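Local coordinates for two-domain protein containing predicted PHP-like metal-dependent phosphoesterase (Bacteroides vulgatus ATCC 8482, PDB 3E38), which binds three zinc ions in a PHP-like domain, is probably a metal-dependent phosphoesterase, and carries an Ig-like domain of unknown role, at residues G130-W135 / C162-E167; P252-C257 / L280-K285; V322-T327 / L337-S342. All blocks are in the same frame, centred on the assembly; numbering follows the deposited sequence.

Contact 1. Residues G130-W135 / C162-E167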
loop_
_atom_site.group_PDB
_atom_site.type_symbol
_atom_site.label_atom_id
_atom_site.label_comp_id
_atom_site.label_asym_id
_atom_site.label_seq_id
_atom_site.Cartn_x
_atom_site.Cartn_y
_atom_site.Cartn_z
ATOM N N GLY B 130 38.085 -7.589 23.422
ATOM C CA GLY B 130 37.203 -6.670 24.149
ATOM C C GLY B 130 35.832 -6.445 23.492
ATOM O O GLY B 130 35.214 -5.394 23.644
ATOM N N ALA B 131 35.400 -7.428 22.714
ATOM C CA ALA B 131 34.088 -7.416 22.024
ATOM C C ALA B 131 32.896 -7.177 22.941
ATOM O O ALA B 131 32.896 -7.606 24.103
ATOM C CB ALA B 131 33.857 -8.756 21.313
ATOM N N PHE B 132 31.867 -6.536 22.381
ATOM C CA PHE B 132 30.577 -6.408 23.084
ATOM C C PHE B 132 29.796 -7.658 22.678
ATOM O O PHE B 132 29.624 -7.966 21.496
ATOM C CB PHE B 132 29.842 -5.123 22.768
ATOM C CG PHE B 132 28.516 -4.993 23.479
ATOM C CD1 PHE B 132 27.342 -5.518 22.895
ATOM C CD2 PHE B 132 28.420 -4.321 24.710
ATOM C CE1 PHE B 132 26.102 -5.401 23.533
ATOM C CE2 PHE B 132 27.178 -4.189 25.363
ATOM C CZ PHE B 132 26.007 -4.730 24.757
HETATM N N MSE B 133 29.423 -8.425 23.691
HETATM C CA MSE B 133 28.811 -9.745 23.479
HETATM C C MSE B 133 27.410 -9.884 23.989
HETATM O O MSE B 133 27.113 -9.556 25.135
HETATM C CB MSE B 133 29.684 -10.822 24.153
HETATM C CG MSE B 133 30.976 -11.105 23.334
HETATM SE SE MSE B 133 32.357 -12.010 24.323
HETATM C CE MSE B 133 33.008 -10.535 25.411
ATOM N N PHE B 134 26.548 -10.422 23.137
ATOM C CA PHE B 134 25.187 -10.678 23.582
ATOM C C PHE B 134 24.599 -12.016 23.151
ATOM O O PHE B 134 24.934 -12.570 22.135
ATOM C CB PHE B 134 24.264 -9.511 23.223
ATOM C CG PHE B 134 24.171 -9.215 21.744
ATOM C CD1 PHE B 134 23.219 -9.847 20.954
ATOM C CD2 PHE B 134 25.014 -8.275 21.159
ATOM C CE1 PHE B 134 23.106 -9.540 19.583
ATOM C CE2 PHE B 134 24.909 -7.955 19.800
ATOM C CZ PHE B 134 23.950 -8.600 19.009
ATOM N N TRP B 135 23.761 -12.551 24.027
ATOM C CA TRP B 135 23.025 -13.786 23.765
ATOM C C TRP B 135 21.902 -13.558 22.721
ATOM O O TRP B 135 21.020 -12.693 22.875
ATOM C CB TRP B 135 22.502 -14.332 25.091
ATOM C CG TRP B 135 21.816 -15.625 25.022
ATOM C CD1 TRP B 135 21.864 -16.538 24.014
ATOM C CD2 TRP B 135 21.064 -16.232 26.082
ATOM N NE1 TRP B 135 21.140 -17.657 24.351
ATOM C CE2 TRP B 135 20.644 -17.496 25.622
ATOM C CE3 TRP B 135 20.701 -15.821 27.360
ATOM C CZ2 TRP B 135 19.857 -18.349 26.397
ATOM C CZ3 TRP B 135 19.950 -16.669 28.142
ATOM C CH2 TRP B 135 19.524 -17.922 27.651
ATOM N N CYS B 162 31.458 -12.354 29.511
ATOM C CA CYS B 162 31.176 -12.702 28.102
ATOM C C CYS B 162 29.737 -12.536 27.672
ATOM O O CYS B 162 29.347 -13.043 26.616
ATOM C CB CYS B 162 31.602 -14.123 27.807
ATOM S SG CYS B 162 33.361 -14.226 27.720
HETATM N N MSE B 163 28.968 -11.848 28.513
HETATM C CA MSE B 163 27.570 -11.508 28.220
HETATM C C MSE B 163 27.281 -10.073 28.654
HETATM O O MSE B 163 27.235 -9.779 29.835
HETATM C CB MSE B 163 26.584 -12.462 28.936
HETATM C CG MSE B 163 25.157 -12.332 28.389
HETATM SE SE MSE B 163 23.733 -13.231 29.384
HETATM C CE MSE B 163 24.418 -15.054 29.384
ATOM N N HIS B 164 27.080 -9.189 27.698
ATOM C CA HIS B 164 26.812 -7.783 28.023
ATOM C C HIS B 164 25.353 -7.384 27.739
ATOM O O HIS B 164 24.836 -6.353 28.211
ATOM C CB HIS B 164 27.792 -6.896 27.271
ATOM C CG HIS B 164 29.216 -7.308 27.463
ATOM N ND1 HIS B 164 29.978 -7.858 26.455
ATOM C CD2 HIS B 164 30.003 -7.286 28.567
ATOM C CE1 HIS B 164 31.176 -8.148 26.930
ATOM N NE2 HIS B 164 31.217 -7.812 28.209
ATOM N N GLY B 165 24.709 -8.246 26.967
ATOM C CA GLY B 165 23.322 -8.060 26.594
ATOM C C GLY B 165 22.676 -9.330 26.165
ATOM O O GLY B 165 23.305 -10.399 26.117
ATOM N N ILE B 166 21.388 -9.200 25.919
ATOM C CA ILE B 166 20.561 -10.298 25.422
ATOM C C ILE B 166 19.564 -9.729 24.475
ATOM O O ILE B 166 19.068 -8.638 24.701
ATOM C CB ILE B 166 19.751 -10.966 26.524
ATOM C CG1 ILE B 166 20.638 -11.283 27.705
ATOM C CG2 ILE B 166 19.049 -12.247 26.022
ATOM C CD1 ILE B 166 19.854 -11.942 28.845
ATOM N N GLU B 167 19.333 -10.451 23.387
ATOM C CA GLU B 167 18.279 -10.103 22.445
ATOM C C GLU B 167 16.941 -10.358 23.110
ATOM O O GLU B 167 16.662 -11.473 23.611
ATOM C CB GLU B 167 18.383 -10.914 21.167
ATOM C CG GLU B 167 19.500 -10.451 20.269
ATOM C CD GLU B 167 19.517 -11.191 18.919
ATOM O OE1 GLU B 167 18.951 -12.314 18.867
ATOM O OE2 GLU B 167 20.132 -10.673 17.942
#
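His164 and the backbone of Met133 hold each other at two points, one through the imidazole and one through the main chain. Met133 N donates to His164 ND1 at 2.9 Å, lying in the plane of the imidazole at its edge, and His164 N returns a bond to Met133 O. That carbonyl also accepts from Gly165 N at 3.3 Å, so two successive amides grip one oxygen. Further along, Trp135 N reaches Gly165 O, and Glu167 N donates to Trp135 O at 2.9 Å. This is parallel pairing of strands 132-135 and 165-170, the two strands of a beta-alpha-beta unit whose helix is 152-159, within the large mixed sheet of the zinc-binding domain.

Among the apolar contacts, His164 CB sits over one face of the Phe132 ring, offset toward its rim, 3.4 Å from CE2. Met133, present as selenomethionine, bends at chi3 (-75°), which brings CE to 3.4 Å from His164 CE1, while SE rests against Cys162 CB. Trp135 and Ile166 lie side by side, Trp135 CB against Ile166 CG2.

The carboxylate of Glu167 comes to the edge of the Phe134 ring, OE2 3.6 Å from Phe134 CE1; OE2 is hydrogen-bonded to Thr192 and to ND1 of the zinc ligand His24.

Contact 2. Residues P252-C257 / L280-K285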
loop_
_atom_site.group_PDB
_atom_site.type_symbol
_atom_site.label_atom_id
_atom_site.label_comp_id
_atom_site.label_asym_id
_atom_site.label_seq_id
_atom_site.Cartn_x
_atom_site.Cartn_y
_atom_site.Cartn_z
ATOM N N PRO B 252 11.195 9.146 29.959
ATOM C CA PRO B 252 11.517 10.413 29.320
ATOM C C PRO B 252 11.350 10.413 27.816
ATOM O O PRO B 252 11.220 11.481 27.211
ATOM C CB PRO B 252 13.011 10.613 29.651
ATOM C CG PRO B 252 13.508 9.268 30.104
ATOM C CD PRO B 252 12.307 8.673 30.796
ATOM N N PHE B 253 11.360 9.220 27.239
ATOM C CA PHE B 253 11.259 9.054 25.746
ATOM C C PHE B 253 9.822 9.318 25.354
ATOM O O PHE B 253 9.518 10.046 24.416
ATOM C CB PHE B 253 11.745 7.659 25.317
ATOM C CG PHE B 253 11.788 7.440 23.836
ATOM C CD1 PHE B 253 12.798 8.001 23.058
ATOM C CD2 PHE B 253 10.842 6.643 23.209
ATOM C CE1 PHE B 253 12.849 7.795 21.680
ATOM C CE2 PHE B 253 10.888 6.440 21.822
ATOM C CZ PHE B 253 11.898 7.022 21.064
ATOM N N PHE B 254 8.925 8.782 26.159
ATOM C CA PHE B 254 7.500 8.963 25.906
ATOM C C PHE B 254 7.153 10.410 25.982
ATOM O O PHE B 254 6.357 10.908 25.226
ATOM C CB PHE B 254 6.632 8.215 26.908
ATOM C CG PHE B 254 5.154 8.447 26.694
ATOM C CD1 PHE B 254 4.500 7.865 25.623
ATOM C CD2 PHE B 254 4.417 9.243 27.565
ATOM C CE1 PHE B 254 3.146 8.067 25.416
ATOM C CE2 PHE B 254 3.035 9.445 27.350
ATOM C CZ PHE B 254 2.415 8.854 26.295
ATOM N N GLU B 255 7.775 11.075 26.934
ATOM C CA GLU B 255 7.544 12.519 27.176
ATOM C C GLU B 255 7.926 13.343 25.941
ATOM O O GLU B 255 7.360 14.394 25.654
ATOM C CB GLU B 255 8.317 12.966 28.423
ATOM C CG GLU B 255 7.978 14.337 28.962
ATOM C CD GLU B 255 8.637 15.461 28.192
ATOM O OE1 GLU B 255 9.861 15.369 27.922
ATOM O OE2 GLU B 255 7.932 16.453 27.882
ATOM N N LYS B 256 8.852 12.813 25.171
ATOM C CA LYS B 256 9.320 13.477 23.953
ATOM C C LYS B 256 8.476 13.085 22.740
ATOM O O LYS B 256 8.528 13.732 21.689
ATOM C CB LYS B 256 10.756 13.055 23.665
ATOM C CG LYS B 256 11.744 13.427 24.710
ATOM C CD LYS B 256 12.116 14.842 24.591
ATOM C CE LYS B 256 13.422 15.080 25.302
ATOM N NZ LYS B 256 13.786 16.497 25.163
ATOM N N CYS B 257 7.686 12.029 22.915
ATOM C CA CYS B 257 6.885 11.451 21.802
ATOM C C CYS B 257 5.564 12.157 21.596
ATOM O O CYS B 257 4.960 12.088 20.532
ATOM C CB CYS B 257 6.600 9.972 22.043
ATOM S SG CYS B 257 8.005 8.878 21.796
ATOM N N LEU B 280 5.851 6.241 15.701
ATOM C CA LEU B 280 5.419 5.189 16.589
ATOM C C LEU B 280 4.008 5.377 17.079
ATOM O O LEU B 280 3.659 6.406 17.651
ATOM C CB LEU B 280 6.296 5.136 17.854
ATOM C CG LEU B 280 7.828 5.136 17.839
ATOM C CD1 LEU B 280 8.378 4.713 19.247
ATOM C CD2 LEU B 280 8.324 4.238 16.808
ATOM N N VAL B 281 3.230 4.326 16.929
ATOM C CA VAL B 281 1.891 4.318 17.428
ATOM C C VAL B 281 2.029 4.142 18.923
ATOM O O VAL B 281 2.928 3.461 19.403
ATOM C CB VAL B 281 1.035 3.181 16.899
ATOM C CG1 VAL B 281 1.496 1.869 17.533
ATOM C CG2 VAL B 281 -0.447 3.466 17.236
ATOM N N LEU B 282 1.137 4.802 19.633
ATOM C CA LEU B 282 1.149 4.825 21.093
ATOM C C LEU B 282 -0.195 4.373 21.592
ATOM O O LEU B 282 -1.215 4.818 21.122
ATOM C CB LEU B 282 1.484 6.240 21.602
ATOM C CG LEU B 282 2.797 6.826 21.056
ATOM C CD1 LEU B 282 2.847 8.367 21.135
ATOM C CD2 LEU B 282 4.021 6.165 21.771
ATOM N N LYS B 283 -0.189 3.462 22.543
ATOM C CA LYS B 283 -1.425 2.900 23.034
ATOM C C LYS B 283 -1.540 3.096 24.506
ATOM O O LYS B 283 -0.776 2.547 25.266
ATOM C CB LYS B 283 -1.486 1.409 22.681
ATOM C CG LYS B 283 -1.439 1.126 21.155
ATOM C CD LYS B 283 -1.397 -0.375 20.888
ATOM C CE LYS B 283 -1.180 -0.731 19.415
ATOM N N LEU B 284 -2.564 3.856 24.865
ATOM C CA LEU B 284 -2.856 4.263 26.230
ATOM C C LEU B 284 -4.051 3.531 26.785
ATOM O O LEU B 284 -5.031 3.286 26.096
ATOM C CB LEU B 284 -3.151 5.754 26.282
ATOM C CG LEU B 284 -2.264 6.644 25.419
ATOM C CD1 LEU B 284 -2.535 8.084 25.724
ATOM C CD2 LEU B 284 -0.793 6.327 25.639
ATOM N N LYS B 285 -3.910 3.137 28.032
ATOM C CA LYS B 285 -4.963 2.432 28.742
ATOM C C LYS B 285 -5.094 3.019 30.141
ATOM O O LYS B 285 -4.124 3.077 30.887
ATOM C CB LYS B 285 -4.676 0.923 28.806
ATOM C CG LYS B 285 -5.685 0.097 29.590
ATOM C CD LYS B 285 -5.401 -1.398 29.492
#
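Phe254 meets Leu282 and Leu284 with the far end of its ring. CG stands anti to the backbone N (chi1 177°), and neither CB nor CG meets the strand segment; contact begins further out on the ring. CE1 comes to 4.2 Å from Leu282 CD2, a methyl that lies at the ring's edge, near its plane. At the tip, CZ meets Leu284 CD2 at 4.1 Å, the two side chains crossing obliquely. One ring thus spans two leucines two residues apart, on the same side of the strand.

Helix 247-257 leads directly into strand 258-265, and residues 252-257 of this helix pack against strand 282-286 of the Ig-like domain and the residues leading into it, with the short segment axes at 107° and 11.6 Å apart. No hydrogen bond joins the two segments: the space between backbones is bridged by apolar side chains. The same phenylalanine also touches Val326 and Leu337 of the next two strands of the sheet and meets the Tyr339 ring edge-to-face.

Two smaller contacts lie beside it. Cys257 CB, pointing toward the strand, approaches the other methyl of Leu282, CD1, at 4.2 Å. Phe253 presents a ring edge to Leu280, the side chains crossing at about a right angle, with Phe253 CE2 4.0 Å from Leu280 CD1 in the ring plane; Pro11 also packs on this phenylalanine.

Contact 3. Residues V322-T327 / L337-S342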
loop_
_atom_site.group_PDB
_atom_site.type_symbol
_atom_site.label_atom_id
_atom_site.label_comp_id
_atom_site.label_asym_id
_atom_site.label_seq_id
_atom_site.Cartn_x
_atom_site.Cartn_y
_atom_site.Cartn_z
ATOM N N VAL B 322 -4.457 12.303 35.610
ATOM C CA VAL B 322 -4.948 11.547 34.476
ATOM C C VAL B 322 -3.919 10.466 34.289
ATOM O O VAL B 322 -2.860 10.687 33.716
ATOM C CB VAL B 322 -5.141 12.451 33.250
ATOM C CG1 VAL B 322 -5.561 11.643 32.042
ATOM C CG2 VAL B 322 -6.188 13.532 33.588
ATOM N N ASN B 323 -4.260 9.301 34.833
ATOM C CA ASN B 323 -3.404 8.106 34.864
ATOM C C ASN B 323 -3.690 7.055 33.824
ATOM O O ASN B 323 -4.841 6.661 33.576
ATOM C CB ASN B 323 -3.540 7.426 36.217
ATOM C CG ASN B 323 -3.085 8.306 37.337
ATOM O OD1 ASN B 323 -2.173 9.126 37.173
ATOM N ND2 ASN B 323 -3.708 8.151 38.487
ATOM N N PHE B 324 -2.604 6.573 33.251
ATOM C CA PHE B 324 -2.676 5.544 32.227
ATOM C C PHE B 324 -1.376 4.817 31.998
ATOM O O PHE B 324 -0.267 5.306 32.261
ATOM C CB PHE B 324 -3.178 6.142 30.905
ATOM C CG PHE B 324 -2.375 7.310 30.409
ATOM C CD1 PHE B 324 -1.203 7.112 29.700
ATOM C CD2 PHE B 324 -2.794 8.608 30.648
ATOM C CE1 PHE B 324 -0.470 8.194 29.220
ATOM C CE2 PHE B 324 -2.049 9.694 30.178
ATOM C CZ PHE B 324 -0.890 9.475 29.457
ATOM N N GLU B 325 -1.539 3.604 31.508
ATOM C CA GLU B 325 -0.403 2.780 31.104
ATOM C C GLU B 325 -0.142 2.958 29.592
ATOM O O GLU B 325 -1.078 3.023 28.829
ATOM C CB GLU B 325 -0.718 1.321 31.393
ATOM C CG GLU B 325 0.385 0.353 31.163
ATOM C CD GLU B 325 -0.123 -1.078 31.258
ATOM O OE1 GLU B 325 -1.341 -1.239 31.467
ATOM O OE2 GLU B 325 0.668 -2.043 31.088
ATOM N N VAL B 326 1.120 3.090 29.176
ATOM C CA VAL B 326 1.433 3.109 27.731
ATOM C C VAL B 326 1.760 1.670 27.484
ATOM O O VAL B 326 2.910 1.252 27.619
ATOM C CB VAL B 326 2.613 3.972 27.329
ATOM C CG1 VAL B 326 2.754 3.959 25.745
ATOM C CG2 VAL B 326 2.444 5.382 27.900
ATOM N N THR B 327 0.723 0.937 27.095
ATOM C CA THR B 327 0.749 -0.531 27.010
ATOM C C THR B 327 1.814 -1.099 26.103
ATOM O O THR B 327 2.225 -2.244 26.296
ATOM C CB THR B 327 -0.643 -1.131 26.553
ATOM O OG1 THR B 327 -0.968 -0.685 25.229
ATOM C CG2 THR B 327 -1.773 -0.753 27.521
ATOM N N LEU B 337 4.590 1.025 30.536
ATOM C CA LEU B 337 4.941 2.285 31.201
ATOM C C LEU B 337 3.743 2.974 31.821
ATOM O O LEU B 337 2.712 3.110 31.197
ATOM C CB LEU B 337 5.575 3.245 30.186
ATOM C CG LEU B 337 5.860 4.667 30.654
ATOM C CD1 LEU B 337 6.923 4.668 31.779
ATOM C CD2 LEU B 337 6.250 5.555 29.452
ATOM N N LYS B 338 3.910 3.424 33.056
ATOM C CA LYS B 338 2.885 4.187 33.757
ATOM C C LYS B 338 3.178 5.676 33.649
ATOM O O LYS B 338 4.281 6.151 33.858
ATOM C CB LYS B 338 2.784 3.772 35.226
ATOM C CG LYS B 338 2.604 2.257 35.406
ATOM C CD LYS B 338 1.422 1.710 34.612
ATOM C CE LYS B 338 1.252 0.179 34.806
ATOM N NZ LYS B 338 2.334 -0.685 34.163
ATOM N N TYR B 339 2.152 6.419 33.324
ATOM C CA TYR B 339 2.300 7.843 33.109
ATOM C C TYR B 339 1.130 8.584 33.649
ATOM O O TYR B 339 0.019 8.077 33.716
ATOM C CB TYR B 339 2.431 8.130 31.596
ATOM C CG TYR B 339 3.136 9.417 31.276
ATOM C CD1 TYR B 339 2.449 10.627 31.202
ATOM C CD2 TYR B 339 4.513 9.422 31.065
ATOM C CE1 TYR B 339 3.127 11.814 30.909
ATOM C CE2 TYR B 339 5.203 10.593 30.782
ATOM C CZ TYR B 339 4.519 11.783 30.701
ATOM O OH TYR B 339 5.242 12.927 30.395
ATOM N N THR B 340 1.410 9.808 34.036
ATOM C CA THR B 340 0.390 10.695 34.568
ATOM C C THR B 340 0.469 12.043 33.923
ATOM O O THR B 340 1.565 12.579 33.687
ATOM C CB THR B 340 0.560 10.952 36.074
ATOM O OG1 THR B 340 0.594 9.712 36.754
ATOM C CG2 THR B 340 -0.607 11.726 36.601
ATOM N N ILE B 341 -0.709 12.558 33.603
ATOM C CA ILE B 341 -0.831 13.913 33.124
ATOM C C ILE B 341 -1.524 14.641 34.246
ATOM O O ILE B 341 -2.719 14.443 34.472
ATOM C CB ILE B 341 -1.628 14.029 31.821
ATOM C CG1 ILE B 341 -0.841 13.410 30.666
ATOM C CG2 ILE B 341 -1.897 15.468 31.541
ATOM C CD1 ILE B 341 -1.603 13.398 29.315
ATOM N N SER B 342 -0.753 15.420 35.001
ATOM C CA SER B 342 -1.300 16.196 36.126
ATOM C C SER B 342 -1.999 17.439 35.631
ATOM O O SER B 342 -1.442 18.209 34.833
ATOM C CB SER B 342 -0.208 16.603 37.126
ATOM O OG SER B 342 0.321 15.485 37.812
#
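Phe324 and Tyr339 lie side by side and point the same way, their planes 24° apart but slid so that the rings barely overlap. Phe324 CE1 touches Tyr339 CB at 3.8 Å, and only Phe324 CZ with Tyr339 CD1, 3.9 Å apart, joins ring to ring. Phe324 CG lies between the backbone N and the carbonyl carbon (chi1 55°), and one ring face has Tyr339 O above its centre. Ile341 crosses the ring obliquely, placing CD1 at its edge, 3.8 Å from Phe324 CE2. An alanine in place of Phe324 would probably open a gap beside Ile341 CD1 and leave Tyr339 CB and CD1 without the ring they rest on.

These strands, 321-326 and 335-342, are antiparallel neighbours in one sheet of the Ig-like domain, and Phe324 with Tyr339 is a hydrogen-bonded pair. Phe324 N donates to Tyr339 O at 3.1 Å. Tyr339 N donates to Phe324 O at 2.9 Å.

On the face carrying Asn323, Glu325, Lys338 and Thr340 the pairing is polar. Asn323 and Thr340 run side by side, and Thr340 OG1 donates to Asn323 OD1 at 2.9 Å. Glu325 and Lys338 also point the same way, but Glu325 OE2 and Lys338 NZ form only a long salt bridge, 3.8 Å; both atoms are hydrogen-bonded to the backbone of Gly336.

How the contacts relate
The three contacts follow one another along the chain, each closing before the next opens. Contact 1 belongs to the zinc-binding domain, while contacts 2 and 3 lie in the C-terminal part of the chain, their centres about 28 and 33 Å from that of contact 1. Contacts 2 and 3 are close, centres about 10 Å apart, because strands 282-286 and 321-326 are neighbours in one sheet. Lys285 O lies 2.7 Å from Glu325 N, a probable backbone hydrogen bond between them. Helix 247-257 packs on the same sheet, of which contact 3 pairs two strands; Glu255 CG also touches Tyr339 OH. All this is well away from the zinc ions.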